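Local coordinates for protein peptidase, M20/M25/M40 family (Staphylococcus aureus, PDB 4EWT) that probably hydrolyses amide bonds of N-acylated amino acids or related small substrates, as a manganese-bound amidohydrolase of the M20 peptidase family, at residues R21-H26 with D34-Y39; V49-N54 with R58-T63; A110-L115 with V132-A137. One frame throughout, in Å; residues are numbered along the deposited sequence.

Contact 1 (R21-H26 with D34-Y39); sequences RYLHQH and DETAKY
Tyr-22 brings its CD2 edge carbon over one face of the Tyr-39 ring, and its CE2 comes to 3.5 Å from Tyr-39 CD1. The planes are only 20° from parallel, but the pair is strongly displaced, with centroids 4.9 Å from each other, which leaves little overlap of the two rings. In each tyrosine CG is anti to the backbone N (chi1 177° in both), which sends the two rings out from their helices into the gap between them. Beside this pair, one methyl of Leu-23 does the touching: CD2 is 3.7 Å from Tyr-39 CD2 and 3.9 Å from Thr-36 CG2. The methyl of Thr-36 thus serves the apolar contact, while its hydroxyl OG1 is hydrogen-bonded to Glu-28 OE1 in the connecting loop. Glu-28 also takes the backbone N-H of Glu-35 through its other carboxylate oxygen, and so holds the first turn of helix 34-43. Glu-35, an exposed residue, brings its carboxylate no nearer than 4.2 Å, OE1 to His-26 CD2. Within its own segment, His-26 places ND1 over one face of the Tyr-22 ring, toward its rim. The helical segments run nearly antiparallel at 159°, their axes 11.2 Å apart, a spacing bridged by side chains. Leu-23 also packs on Asp-106 and Thr-109 of helix 105-120, and Thr-36 reaches Phe-79 just after strand 72-78.

Contact 2 (V49-N54 with R58-T63); sequences VEVETN and RGIKVT
Strands 50-52 and 60-63 pair antiparallel, their axes 4.6 Å apart, as the two arms of a beta hairpin at one edge of the mixed sheet of the alpha/beta domain. Two hydrogen-bonded pairs, Glu-50 with Thr-63 and Glu-52 with Lys-61, flank the non-hydrogen-bonded pair Val-51 and Val-62. All four N-H...O bonds are short and fairly straight; that from Lys-61 N to Glu-52 O measures 3.0 Å with 173° at the hydrogen. Between them, Val-62 CA leans on Glu-50 O at 3.2 Å in a CA-H...O contact. Val-51 and Val-62 share a face with Ile-60, and both touch Tyr-44, from the turn after helix 34-43, as does Val-49. On the other face the acidic side chains run alongside their partners in the same direction. The extended Glu-50 chain runs past the methyl of Thr-63, OE2 being 3.8 Å from CG2. Glu-52 instead meets the aliphatic part of Lys-61, with OE1 3.3 Å from CD. The lysine chain bends at chi2, chi3 and chi4, and its NZ, 4.7 Å from Glu-52 OE1, makes a weak hydrogen bond to Val-153 O. Beyond the strands, Arg-58 turns to Asp-34 in a salt bridge. One water joins the polar face, lying 2.6 Å from Thr-63 OG1 and 2.8 Å from Lys-61 O, with Glu-52 OE1 as its third partner.

Contact 3 (A110-L115 with V132-A137); sequences AYMLVL and VIHQPA
Apolar contact leads here: the CG methylene of Met-112 presses on the CG1 methyl of Val-132 at 3.5 Å, closer than carbon atoms usually pack. The methionine chain passes the valine head to tail. Met-112 has CG anti to the backbone N (chi1 -174°), which carries it from the helix toward the strand; bends at chi2 and chi3 then fold the thioether, leaving SD 3.8 Å from the same valine methyl. Strand 72-78 continues this surface, since Met-112 also touches Ile-75 and Ala-77, and Val-132 touches Ile-75.

Contacts to a flat group come next. The imidazole of His-134 is met obliquely by two residues of the helix. Leu-113 crosses it at about a right angle and brings its CD2 methyl against the imidazole, while the methylene CG of Met-112 comes in beside it. Carbon of both residues therefore borders the ring on the side of the helix, and Val-62 of the neighbouring strand also packs against the ring.

Just past the contact, the side-chain amide of Gln-135 is hydrogen-bonded to Arg-76, Tyr-338 and Asp-334.

All four residues that touch across the contact are buried. Helix segment 110-115 and strand segment 132-135 run roughly antiparallel, at 151°, their axes 10.0 Å apart. A helix laid along the central beta sheet in this way is characteristic of the alpha/beta catalytic domain of M20 peptidases, and this helix begins at His-105, a manganese ligand.

From the N terminus, contact 1 comes first, closing the loop between helices 13-25 and 34-43. Contact 2 follows as a hairpin whose strands 50-52 and 60-65 are joined by a seven-residue loop, and contact 3 spans the longer excursion from helix 105-120 to strand 129-135. The three are in series along the chain, and none nests within or crosses another. In space they converge. Helix 34-43 of contact 1 lies against the hairpin through packing of Ala-37 on Ile-60 and Arg-58, while Tyr-39 packs on Leu-113. Contacts 2 and 3 share a sheet, where strands 60-65 and 129-135 are neighbours. Together they tie the N-terminal helices to the edge and interior of the mixed sheet.

Contact 1 (R21-H26 with D34-Y39)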
ATOM      1  N   ARG A  21     -31.063  37.064 -17.793  1.00 46.92           N
ATOM      2  CA  ARG A  21     -30.719  36.691 -19.155  1.00 50.22           C
ATOM      3  C   ARG A  21     -29.647  37.589 -19.758  1.00 51.20           C
ATOM      4  O   ARG A  21     -28.712  37.095 -20.392  1.00 52.62           O
ATOM      5  CB  ARG A  21     -31.971  36.676 -20.024  1.00 52.52           C
ATOM      6  CG  ARG A  21     -32.941  35.594 -19.604  1.00 52.96           C
ATOM      7  CD  ARG A  21     -34.142  35.501 -20.513  1.00 57.61           C
ATOM      8  NE  ARG A  21     -35.054  34.472 -20.025  1.00 58.80           N
ATOM      9  CZ  ARG A  21     -36.056  33.950 -20.722  1.00 62.74           C
ATOM     10  NH1 ARG A  21     -36.288  34.344 -21.969  1.00 65.93           N
ATOM     11  NH2 ARG A  21     -36.821  33.020 -20.167  1.00 63.81           N
ATOM     12  N   TYR A  22     -29.776  38.898 -19.555  1.00 50.77           N
ATOM     13  CA  TYR A  22     -28.728  39.826 -19.965  1.00 51.88           C
ATOM     14  C   TYR A  22     -27.383  39.499 -19.295  1.00 50.37           C
ATOM     15  O   TYR A  22     -26.344  39.487 -19.958  1.00 52.01           O
ATOM     16  CB  TYR A  22     -29.118  41.285 -19.693  1.00 51.45           C
ATOM     17  CG  TYR A  22     -27.997  42.232 -20.057  1.00 54.38           C
ATOM     18  CD1 TYR A  22     -27.865  42.721 -21.357  1.00 59.12           C
ATOM     19  CD2 TYR A  22     -27.032  42.596 -19.112  1.00 54.40           C
ATOM     20  CE1 TYR A  22     -26.819  43.576 -21.700  1.00 62.64           C
ATOM     21  CE2 TYR A  22     -25.980  43.440 -19.447  1.00 57.33           C
ATOM     22  CZ  TYR A  22     -25.880  43.927 -20.736  1.00 62.02           C
ATOM     23  OH  TYR A  22     -24.838  44.767 -21.056  1.00 65.87           O
ATOM     24  N   LEU A  23     -27.411  39.243 -17.987  1.00 47.07           N
ATOM     25  CA  LEU A  23     -26.190  38.931 -17.243  1.00 45.98           C
ATOM     26  C   LEU A  23     -25.615  37.565 -17.614  1.00 46.55           C
ATOM     27  O   LEU A  23     -24.396  37.385 -17.635  1.00 47.01           O
ATOM     28  CB  LEU A  23     -26.436  38.992 -15.738  1.00 42.99           C
ATOM     29  CG  LEU A  23     -26.716  40.352 -15.104  1.00 42.43           C
ATOM     30  CD1 LEU A  23     -27.241  40.146 -13.692  1.00 39.84           C
ATOM     31  CD2 LEU A  23     -25.472  41.227 -15.104  1.00 43.37           C
ATOM     32  N   HIS A  24     -26.505  36.615 -17.897  1.00 46.78           N
ATOM     33  CA  HIS A  24     -26.128  35.283 -18.349  1.00 48.07           C
ATOM     34  C   HIS A  24     -25.363  35.355 -19.676  1.00 51.17           C
ATOM     35  O   HIS A  24     -24.417  34.587 -19.903  1.00 51.87           O
ATOM     36  CB  HIS A  24     -27.373  34.403 -18.503  1.00 48.70           C
ATOM     37  CG  HIS A  24     -27.067  32.942 -18.604  1.00 49.90           C
ATOM     38  ND1 HIS A  24     -26.888  32.142 -17.495  1.00 48.65           N
ATOM     39  CD2 HIS A  24     -26.898  32.138 -19.679  1.00 53.42           C
ATOM     40  CE1 HIS A  24     -26.618  30.908 -17.884  1.00 50.60           C
ATOM     41  NE2 HIS A  24     -26.623  30.878 -19.205  1.00 52.93           N
ATOM     42  N   GLN A  25     -25.784  36.289 -20.528  1.00 52.96           N
ATOM     43  CA  GLN A  25     -25.192  36.535 -21.844  1.00 56.77           C
ATOM     44  C   GLN A  25     -23.813  37.183 -21.789  1.00 57.10           C
ATOM     45  O   GLN A  25     -23.001  37.008 -22.711  1.00 59.74           O
ATOM     46  CB  GLN A  25     -26.123  37.426 -22.691  1.00 58.94           C
ATOM     47  CG  GLN A  25     -26.742  36.717 -23.887  1.00 63.50           C
ATOM     48  CD  GLN A  25     -27.575  37.628 -24.779  1.00 67.66           C
ATOM     49  OE1 GLN A  25     -27.462  38.856 -24.736  1.00 67.98           O
ATOM     50  NE2 GLN A  25     -28.418  37.019 -25.599  1.00 71.22           N
ATOM     51  N   HIS A  26     -23.559  37.948 -20.727  1.00 54.36           N
ATOM     52  CA  HIS A  26     -22.309  38.697 -20.600  1.00 55.52           C
ATOM     53  C   HIS A  26     -21.528  38.315 -19.345  1.00 52.77           C
ATOM     54  O   HIS A  26     -21.193  39.192 -18.542  1.00 51.70           O
ATOM     55  CB  HIS A  26     -22.574  40.212 -20.614  1.00 56.20           C
ATOM     56  CG  HIS A  26     -22.932  40.761 -21.960  1.00 60.63           C
ATOM     57  ND1 HIS A  26     -24.206  41.186 -22.276  1.00 61.98           N
ATOM     58  CD2 HIS A  26     -22.181  40.967 -23.069  1.00 65.35           C
ATOM     59  CE1 HIS A  26     -24.224  41.631 -23.521  1.00 65.88           C
ATOM     60  NE2 HIS A  26     -23.008  41.508 -24.025  1.00 68.56           N
ATOM     61  N   ASP A  34     -15.446  43.573 -14.961  1.00 60.59           N
ATOM     62  CA  ASP A  34     -15.495  45.013 -15.202  1.00 63.15           C
ATOM     63  C   ASP A  34     -16.870  45.475 -15.683  1.00 62.14           C
ATOM     64  O   ASP A  34     -17.387  46.476 -15.188  1.00 61.54           O
ATOM     65  CB  ASP A  34     -14.412  45.434 -16.218  1.00 67.83           C
ATOM     66  CG  ASP A  34     -12.989  45.029 -15.796  1.00 69.93           C
ATOM     67  OD1 ASP A  34     -12.825  44.190 -14.880  1.00 67.16           O
ATOM     68  OD2 ASP A  34     -12.023  45.549 -16.399  1.00 74.52           O
ATOM     69  N   GLU A  35     -17.446  44.746 -16.643  1.00 62.20           N
ATOM     70  CA  GLU A  35     -18.753  45.095 -17.221  1.00 61.84           C
ATOM     71  C   GLU A  35     -19.911  44.777 -16.275  1.00 57.42           C
ATOM     72  O   GLU A  35     -20.885  45.530 -16.204  1.00 56.89           O
ATOM     73  CB  GLU A  35     -18.988  44.378 -18.554  1.00 63.86           C
ATOM     74  CG  GLU A  35     -18.189  44.905 -19.734  1.00 70.26           C
ATOM     75  CD  GLU A  35     -18.888  44.657 -21.068  1.00 74.49           C
ATOM     76  OE1 GLU A  35     -19.624  43.652 -21.194  1.00 73.67           O
ATOM     77  OE2 GLU A  35     -18.706  45.473 -21.995  1.00 79.51           O
ATOM     78  N   THR A  36     -19.814  43.655 -15.569  1.00 54.26           N
ATOM     79  CA  THR A  36     -20.860  43.253 -14.624  1.00 50.28           C
ATOM     80  C   THR A  36     -20.960  44.250 -13.469  1.00 48.61           C
ATOM     81  O   THR A  36     -22.055  44.716 -13.153  1.00 47.60           O
ATOM     82  CB  THR A  36     -20.644  41.815 -14.098  1.00 48.37           C
ATOM     83  OG1 THR A  36     -20.228  40.970 -15.178  1.00 50.56           O
ATOM     84  CG2 THR A  36     -21.933  41.254 -13.491  1.00 45.57           C
ATOM     85  N   ALA A  37     -19.819  44.594 -12.869  1.00 48.64           N
ATOM     86  CA  ALA A  37     -19.765  45.594 -11.795  1.00 47.78           C
ATOM     87  C   ALA A  37     -20.307  46.964 -12.228  1.00 49.09           C
ATOM     88  O   ALA A  37     -20.985  47.636 -11.456  1.00 47.62           O
ATOM     89  CB  ALA A  37     -18.354  45.732 -11.253  1.00 49.09           C
ATOM     90  N   LYS A  38     -19.995  47.371 -13.458  1.00 51.65           N
ATOM     91  CA  LYS A  38     -20.511  48.628 -14.008  1.00 53.53           C
ATOM     92  C   LYS A  38     -22.017  48.582 -14.246  1.00 51.53           C
ATOM     93  O   LYS A  38     -22.709  49.570 -13.994  1.00 51.58           O
ATOM     94  CB  LYS A  38     -19.776  49.013 -15.293  1.00 57.42           C
ATOM     95  CG  LYS A  38     -18.553  49.896 -15.061  1.00 61.36           C
ATOM     96  CD  LYS A  38     -17.757  50.157 -16.352  1.00 66.57           C
ATOM     97  CE  LYS A  38     -18.548  50.975 -17.362  1.00 68.76           C
ATOM     98  NZ  LYS A  38     -17.675  51.575 -18.419  1.00 74.75           N
ATOM     99  N   TYR A  39     -22.516  47.442 -14.723  1.00 49.93           N
ATOM    100  CA  TYR A  39     -23.950  47.240 -14.940  1.00 48.43           C
ATOM    101  C   TYR A  39     -24.774  47.317 -13.642  1.00 45.46           C
ATOM    102  O   TYR A  39     -25.883  47.849 -13.632  1.00 45.17           O
ATOM    103  CB  TYR A  39     -24.189  45.902 -15.637  1.00 47.96           C
ATOM    104  CG  TYR A  39     -25.651  45.559 -15.837  1.00 47.59           C
ATOM    105  CD1 TYR A  39     -26.328  45.957 -16.989  1.00 50.37           C
ATOM    106  CD2 TYR A  39     -26.355  44.834 -14.878  1.00 45.36           C
ATOM    107  CE1 TYR A  39     -27.666  45.637 -17.181  1.00 49.31           C
ATOM    108  CE2 TYR A  39     -27.691  44.514 -15.060  1.00 44.64           C
ATOM    109  CZ  TYR A  39     -28.338  44.915 -16.212  1.00 46.52           C
ATOM    110  OH  TYR A  39     -29.659  44.595 -16.393  1.00 47.39           O
TER

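Contact 2 (V49-N54 with R58-T63)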
ATOM      1  N   VAL A  49     -30.926  55.004  -3.082  1.00 43.44           N
ATOM      2  CA  VAL A  49     -29.980  54.233  -2.270  1.00 43.51           C
ATOM      3  C   VAL A  49     -28.611  54.919  -2.286  1.00 46.23           C
ATOM      4  O   VAL A  49     -28.351  55.754  -3.152  1.00 47.89           O
ATOM      5  CB  VAL A  49     -29.829  52.777  -2.794  1.00 41.23           C
ATOM      6  CG1 VAL A  49     -31.161  52.027  -2.738  1.00 39.35           C
ATOM      7  CG2 VAL A  49     -29.248  52.751  -4.211  1.00 40.95           C
ATOM      8  N   GLU A  50     -27.745  54.585  -1.345  1.00 47.84           N
ATOM      9  CA  GLU A  50     -26.359  54.986  -1.456  1.00 50.68           C
ATOM     10  C   GLU A  50     -25.523  53.889  -2.060  1.00 49.77           C
ATOM     11  O   GLU A  50     -25.461  52.825  -1.549  1.00 48.51           O
ATOM     12  CB  GLU A  50     -25.742  55.425  -0.142  1.00 53.01           C
ATOM     13  CG  GLU A  50     -26.659  55.875   0.958  1.00 54.81           C
ATOM     14  CD  GLU A  50     -25.948  55.885   2.308  1.00 58.70           C
ATOM     15  OE1 GLU A  50     -24.715  55.742   2.342  1.00 60.11           O
ATOM     16  OE2 GLU A  50     -26.621  56.010   3.336  1.00 60.75           O
ATOM     17  N   VAL A  51     -24.881  54.143  -3.166  1.00 51.14           N
ATOM     18  CA  VAL A  51     -24.013  53.124  -3.665  1.00 51.06           C
ATOM     19  C   VAL A  51     -22.544  53.455  -3.579  1.00 53.89           C
ATOM     20  O   VAL A  51     -22.033  54.399  -4.140  1.00 56.11           O
ATOM     21  CB  VAL A  51     -24.392  52.550  -5.003  1.00 49.67           C
ATOM     22  CG1 VAL A  51     -25.445  53.288  -5.646  1.00 50.66           C
ATOM     23  CG2 VAL A  51     -23.238  52.370  -5.841  1.00 50.93           C
ATOM     24  N   GLU A  52     -21.876  52.620  -2.826  1.00 53.81           N
ATOM     25  CA  GLU A  52     -20.428  52.715  -2.669  1.00 56.78           C
ATOM     26  C   GLU A  52     -19.768  51.731  -3.624  1.00 56.23           C
ATOM     27  O   GLU A  52     -20.077  50.537  -3.619  1.00 53.72           O
ATOM     28  CB  GLU A  52     -19.999  52.462  -1.221  1.00 57.16           C
ATOM     29  CG  GLU A  52     -20.511  53.507  -0.236  1.00 60.10           C
ATOM     30  CD  GLU A  52     -19.791  53.454   1.103  1.00 64.06           C
ATOM     31  OE1 GLU A  52     -20.310  52.790   2.032  1.00 63.23           O
ATOM     32  OE2 GLU A  52     -18.705  54.068   1.224  1.00 67.31           O
ATOM     33  N   THR A  53     -18.851  52.214  -4.420  1.00 59.24           N
ATOM     34  CA  THR A  53     -18.209  51.428  -5.425  1.00 59.64           C
ATOM     35  C   THR A  53     -16.757  51.099  -5.041  1.00 61.98           C
ATOM     36  O   THR A  53     -16.197  51.645  -4.112  1.00 63.89           O
ATOM     37  CB  THR A  53     -18.258  52.153  -6.730  1.00 61.62           C
ATOM     38  OG1 THR A  53     -18.539  51.241  -7.781  1.00 60.32           O
ATOM     39  CG2 THR A  53     -16.966  52.842  -6.991  1.00 65.29           C
ATOM     40  N   ASN A  54     -16.174  50.168  -5.750  1.00 62.01           N
ATOM     41  CA  ASN A  54     -14.802  49.752  -5.451  1.00 64.60           C
ATOM     42  C   ASN A  54     -14.506  49.509  -3.958  1.00 64.40           C
ATOM     43  O   ASN A  54     -13.509  50.010  -3.422  1.00 67.50           O
ATOM     44  CB  ASN A  54     -13.795  50.747  -6.050  1.00 69.07           C
ATOM     45  CG  ASN A  54     -13.626  50.579  -7.548  1.00 70.56           C
ATOM     46  OD1 ASN A  54     -13.738  51.545  -8.305  1.00 73.34           O
ATOM     47  ND2 ASN A  54     -13.349  49.351  -7.984  1.00 69.17           N
ATOM     48  N   ARG A  58     -13.855  46.069  -7.547  1.00 59.83           N
ATOM     49  CA  ARG A  58     -15.190  45.741  -8.079  1.00 56.55           C
ATOM     50  C   ARG A  58     -16.210  45.364  -6.994  1.00 52.84           C
ATOM     51  O   ARG A  58     -17.241  44.750  -7.277  1.00 50.70           O
ATOM     52  CB  ARG A  58     -15.107  44.678  -9.182  1.00 56.24           C
ATOM     53  CG  ARG A  58     -14.262  45.111 -10.368  1.00 59.98           C
ATOM     54  CD  ARG A  58     -13.900  43.942 -11.252  1.00 60.55           C
ATOM     55  NE  ARG A  58     -12.730  44.237 -12.073  1.00 64.88           N
ATOM     56  CZ  ARG A  58     -11.483  43.889 -11.765  1.00 66.41           C
ATOM     57  NH1 ARG A  58     -11.228  43.218 -10.645  1.00 63.88           N
ATOM     58  NH2 ARG A  58     -10.488  44.209 -12.583  1.00 69.74           N
ATOM     59  N   GLY A  59     -15.920  45.756  -5.756  1.00 52.62           N
ATOM     60  CA  GLY A  59     -16.846  45.569  -4.641  1.00 49.59           C
ATOM     61  C   GLY A  59     -17.895  46.666  -4.583  1.00 49.16           C
ATOM     62  O   GLY A  59     -17.564  47.857  -4.604  1.00 51.32           O
ATOM     63  N   ILE A  60     -19.162  46.261  -4.513  1.00 46.25           N
ATOM     64  CA  ILE A  60     -20.286  47.202  -4.513  1.00 45.38           C
ATOM     65  C   ILE A  60     -21.174  47.004  -3.289  1.00 43.36           C
ATOM     66  O   ILE A  60     -21.700  45.916  -3.055  1.00 41.32           O
ATOM     67  CB  ILE A  60     -21.131  47.101  -5.808  1.00 44.79           C
ATOM     68  CG1 ILE A  60     -20.241  47.256  -7.045  1.00 46.68           C
ATOM     69  CG2 ILE A  60     -22.240  48.173  -5.823  1.00 44.77           C
ATOM     70  CD1 ILE A  60     -20.859  46.728  -8.321  1.00 46.46           C
ATOM     71  N   LYS A  61     -21.334  48.077  -2.523  1.00 44.16           N
ATOM     72  CA  LYS A  61     -22.085  48.083  -1.278  1.00 43.24           C
ATOM     73  C   LYS A  61     -23.203  49.121  -1.410  1.00 43.56           C
ATOM     74  O   LYS A  61     -22.948  50.333  -1.353  1.00 45.43           O
ATOM     75  CB  LYS A  61     -21.130  48.459  -0.142  1.00 45.12           C
ATOM     76  CG  LYS A  61     -21.655  48.374   1.278  1.00 45.12           C
ATOM     77  CD  LYS A  61     -21.080  49.541   2.071  1.00 48.58           C
ATOM     78  CE  LYS A  61     -20.445  49.119   3.379  1.00 51.78           C
ATOM     79  NZ  LYS A  61     -21.411  48.996   4.507  1.00 52.69           N
ATOM     80  N   VAL A  62     -24.435  48.658  -1.611  1.00 41.56           N
ATOM     81  CA  VAL A  62     -25.561  49.592  -1.715  1.00 41.64           C
ATOM     82  C   VAL A  62     -26.357  49.643  -0.408  1.00 41.19           C
ATOM     83  O   VAL A  62     -26.849  48.621   0.081  1.00 39.91           O
ATOM     84  CB  VAL A  62     -26.434  49.404  -3.011  1.00 40.70           C
ATOM     85  CG1 VAL A  62     -25.730  48.522  -4.021  1.00 40.05           C
ATOM     86  CG2 VAL A  62     -27.825  48.873  -2.708  1.00 40.41           C
ATOM     87  N   THR A  63     -26.421  50.840   0.171  1.00 42.36           N
ATOM     88  CA  THR A  63     -27.080  51.063   1.453  1.00 42.79           C
ATOM     89  C   THR A  63     -28.500  51.607   1.260  1.00 42.16           C
ATOM     90  O   THR A  63     -28.718  52.583   0.540  1.00 42.43           O
ATOM     91  CB  THR A  63     -26.245  52.002   2.363  1.00 45.46           C
ATOM     92  OG1 THR A  63     -24.958  51.418   2.602  1.00 46.60           O
ATOM     93  CG2 THR A  63     -26.923  52.218   3.710  1.00 46.77           C
TER
HETATM   94  O   HOH W   1     -23.141  52.072   0.896  1.00 19.75           O

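Contact 3 (A110-L115 with V132-A137)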
ATOM      1  N   ALA A 110     -29.715  39.103 -10.347  1.00 29.28           N
ATOM      2  CA  ALA A 110     -31.000  39.516 -10.905  1.00 30.34           C
ATOM      3  C   ALA A 110     -32.059  39.770  -9.833  1.00 29.93           C
ATOM      4  O   ALA A 110     -32.662  40.862  -9.786  1.00 29.94           O
ATOM      5  CB  ALA A 110     -31.499  38.490 -11.934  1.00 31.42           C
ATOM      6  N   TYR A 111     -32.283  38.778  -8.975  1.00 29.22           N
ATOM      7  CA  TYR A 111     -33.341  38.889  -7.975  1.00 29.06           C
ATOM      8  C   TYR A 111     -32.987  39.958  -6.935  1.00 28.19           C
ATOM      9  O   TYR A 111     -33.867  40.682  -6.479  1.00 28.16           O
ATOM     10  CB  TYR A 111     -33.655  37.540  -7.309  1.00 28.86           C
ATOM     11  CG  TYR A 111     -32.895  37.294  -6.021  1.00 28.56           C
ATOM     12  CD1 TYR A 111     -33.316  37.865  -4.813  1.00 29.05           C
ATOM     13  CD2 TYR A 111     -31.757  36.498  -6.006  1.00 28.52           C
ATOM     14  CE1 TYR A 111     -32.606  37.658  -3.629  1.00 28.81           C
ATOM     15  CE2 TYR A 111     -31.047  36.276  -4.823  1.00 29.12           C
ATOM     16  CZ  TYR A 111     -31.483  36.860  -3.641  1.00 28.71           C
ATOM     17  OH  TYR A 111     -30.781  36.648  -2.471  1.00 29.73           O
ATOM     18  N   MET A 112     -31.703  40.039  -6.573  1.00 27.52           N
ATOM     19  CA  MET A 112     -31.230  41.006  -5.588  1.00 27.22           C
ATOM     20  C   MET A 112     -31.379  42.450  -6.073  1.00 27.62           C
ATOM     21  O   MET A 112     -31.750  43.333  -5.299  1.00 27.87           O
ATOM     22  CB  MET A 112     -29.772  40.728  -5.208  1.00 26.51           C
ATOM     23  CG  MET A 112     -29.263  41.624  -4.080  1.00 27.40           C
ATOM     24  SD  MET A 112     -30.148  41.358  -2.514  1.00 30.38           S
ATOM     25  CE  MET A 112     -29.335  39.833  -1.975  1.00 26.04           C
ATOM     26  N   LEU A 113     -31.082  42.694  -7.350  1.00 27.76           N
ATOM     27  CA  LEU A 113     -31.248  44.042  -7.898  1.00 27.98           C
ATOM     28  C   LEU A 113     -32.705  44.489  -7.811  1.00 27.99           C
ATOM     29  O   LEU A 113     -32.989  45.613  -7.387  1.00 28.38           O
ATOM     30  CB  LEU A 113     -30.739  44.137  -9.348  1.00 29.12           C
ATOM     31  CG  LEU A 113     -29.237  44.045  -9.638  1.00 28.91           C
ATOM     32  CD1 LEU A 113     -29.042  43.942 -11.134  1.00 30.45           C
ATOM     33  CD2 LEU A 113     -28.436  45.226  -9.075  1.00 28.37           C
ATOM     34  N   VAL A 114     -33.622  43.602  -8.182  1.00 27.52           N
ATOM     35  CA  VAL A 114     -35.051  43.917  -8.165  1.00 28.21           C
ATOM     36  C   VAL A 114     -35.616  43.976  -6.734  1.00 28.01           C
ATOM     37  O   VAL A 114     -36.492  44.793  -6.437  1.00 29.40           O
ATOM     38  CB  VAL A 114     -35.857  42.943  -9.075  1.00 29.31           C
ATOM     39  CG1 VAL A 114     -37.354  43.236  -9.010  1.00 28.80           C
ATOM     40  CG2 VAL A 114     -35.366  43.037 -10.513  1.00 28.60           C
ATOM     41  N   LEU A 115     -35.107  43.131  -5.846  1.00 27.20           N
ATOM     42  CA  LEU A 115     -35.500  43.204  -4.447  1.00 26.95           C
ATOM     43  C   LEU A 115     -35.019  44.504  -3.806  1.00 26.71           C
ATOM     44  O   LEU A 115     -35.745  45.115  -3.025  1.00 27.32           O
ATOM     45  CB  LEU A 115     -34.970  42.007  -3.668  1.00 26.49           C
ATOM     46  CG  LEU A 115     -35.152  42.054  -2.141  1.00 26.17           C
ATOM     47  CD1 LEU A 115     -36.618  42.092  -1.744  1.00 26.59           C
ATOM     48  CD2 LEU A 115     -34.461  40.861  -1.500  1.00 24.89           C
ATOM     49  N   VAL A 132     -27.010  45.860   0.954  1.00 32.55           N
ATOM     50  CA  VAL A 132     -26.952  44.903  -0.126  1.00 31.57           C
ATOM     51  C   VAL A 132     -25.501  44.775  -0.566  1.00 32.40           C
ATOM     52  O   VAL A 132     -24.850  45.780  -0.864  1.00 34.00           O
ATOM     53  CB  VAL A 132     -27.837  45.332  -1.302  1.00 31.44           C
ATOM     54  CG1 VAL A 132     -27.766  44.309  -2.416  1.00 29.78           C
ATOM     55  CG2 VAL A 132     -29.266  45.520  -0.826  1.00 30.95           C
ATOM     56  N   ILE A 133     -25.003  43.539  -0.579  1.00 31.33           N
ATOM     57  CA  ILE A 133     -23.636  43.243  -0.972  1.00 32.18           C
ATOM     58  C   ILE A 133     -23.634  42.545  -2.330  1.00 31.66           C
ATOM     59  O   ILE A 133     -24.087  41.406  -2.450  1.00 31.20           O
ATOM     60  CB  ILE A 133     -22.927  42.343   0.088  1.00 32.09           C
ATOM     61  CG1 ILE A 133     -22.839  43.061   1.439  1.00 32.94           C
ATOM     62  CG2 ILE A 133     -21.529  41.921  -0.381  1.00 32.60           C
ATOM     63  CD1 ILE A 133     -22.408  42.157   2.596  1.00 34.49           C
ATOM     64  N   HIS A 134     -23.137  43.238  -3.351  1.00 32.47           N
ATOM     65  CA  HIS A 134     -22.911  42.627  -4.653  1.00 32.48           C
ATOM     66  C   HIS A 134     -21.433  42.253  -4.745  1.00 33.39           C
ATOM     67  O   HIS A 134     -20.568  43.127  -4.858  1.00 34.88           O
ATOM     68  CB  HIS A 134     -23.327  43.579  -5.787  1.00 33.63           C
ATOM     69  CG  HIS A 134     -24.809  43.718  -5.950  1.00 32.36           C
ATOM     70  ND1 HIS A 134     -25.497  44.850  -5.569  1.00 33.83           N
ATOM     71  CD2 HIS A 134     -25.733  42.871  -6.464  1.00 30.93           C
ATOM     72  CE1 HIS A 134     -26.781  44.696  -5.846  1.00 32.05           C
ATOM     73  NE2 HIS A 134     -26.952  43.501  -6.382  1.00 31.53           N
ATOM     74  N   GLN A 135     -21.154  40.950  -4.677  1.00 32.79           N
ATOM     75  CA  GLN A 135     -19.793  40.441  -4.502  1.00 33.55           C
ATOM     76  C   GLN A 135     -19.205  39.824  -5.770  1.00 34.30           C
ATOM     77  O   GLN A 135     -19.827  38.961  -6.386  1.00 33.12           O
ATOM     78  CB  GLN A 135     -19.762  39.411  -3.364  1.00 32.74           C
ATOM     79  CG  GLN A 135     -18.365  38.986  -2.917  1.00 33.14           C
ATOM     80  CD  GLN A 135     -18.358  37.624  -2.263  1.00 33.19           C
ATOM     81  OE1 GLN A 135     -18.940  37.424  -1.194  1.00 31.84           O
ATOM     82  NE2 GLN A 135     -17.702  36.667  -2.908  1.00 32.73           N
ATOM     83  N   PRO A 136     -17.999  40.268  -6.163  1.00 36.62           N
ATOM     84  CA  PRO A 136     -17.254  39.614  -7.230  1.00 38.20           C
ATOM     85  C   PRO A 136     -16.408  38.463  -6.683  1.00 38.35           C
ATOM     86  O   PRO A 136     -16.370  38.242  -5.466  1.00 37.51           O
ATOM     87  CB  PRO A 136     -16.325  40.726  -7.718  1.00 40.77           C
ATOM     88  CG  PRO A 136     -16.021  41.500  -6.499  1.00 41.03           C
ATOM     89  CD  PRO A 136     -17.310  41.486  -5.699  1.00 38.46           C
ATOM     90  N   ALA A 137     -15.754  37.737  -7.584  1.00 39.88           N
ATOM     91  CA  ALA A 137     -14.614  36.879  -7.237  1.00 41.05           C
ATOM     92  C   ALA A 137     -14.893  35.770  -6.213  1.00 39.39           C
ATOM     93  O   ALA A 137     -13.985  35.338  -5.511  1.00 40.26           O
ATOM     94  CB  ALA A 137     -13.435  37.754  -6.771  1.00 43.03           C
TER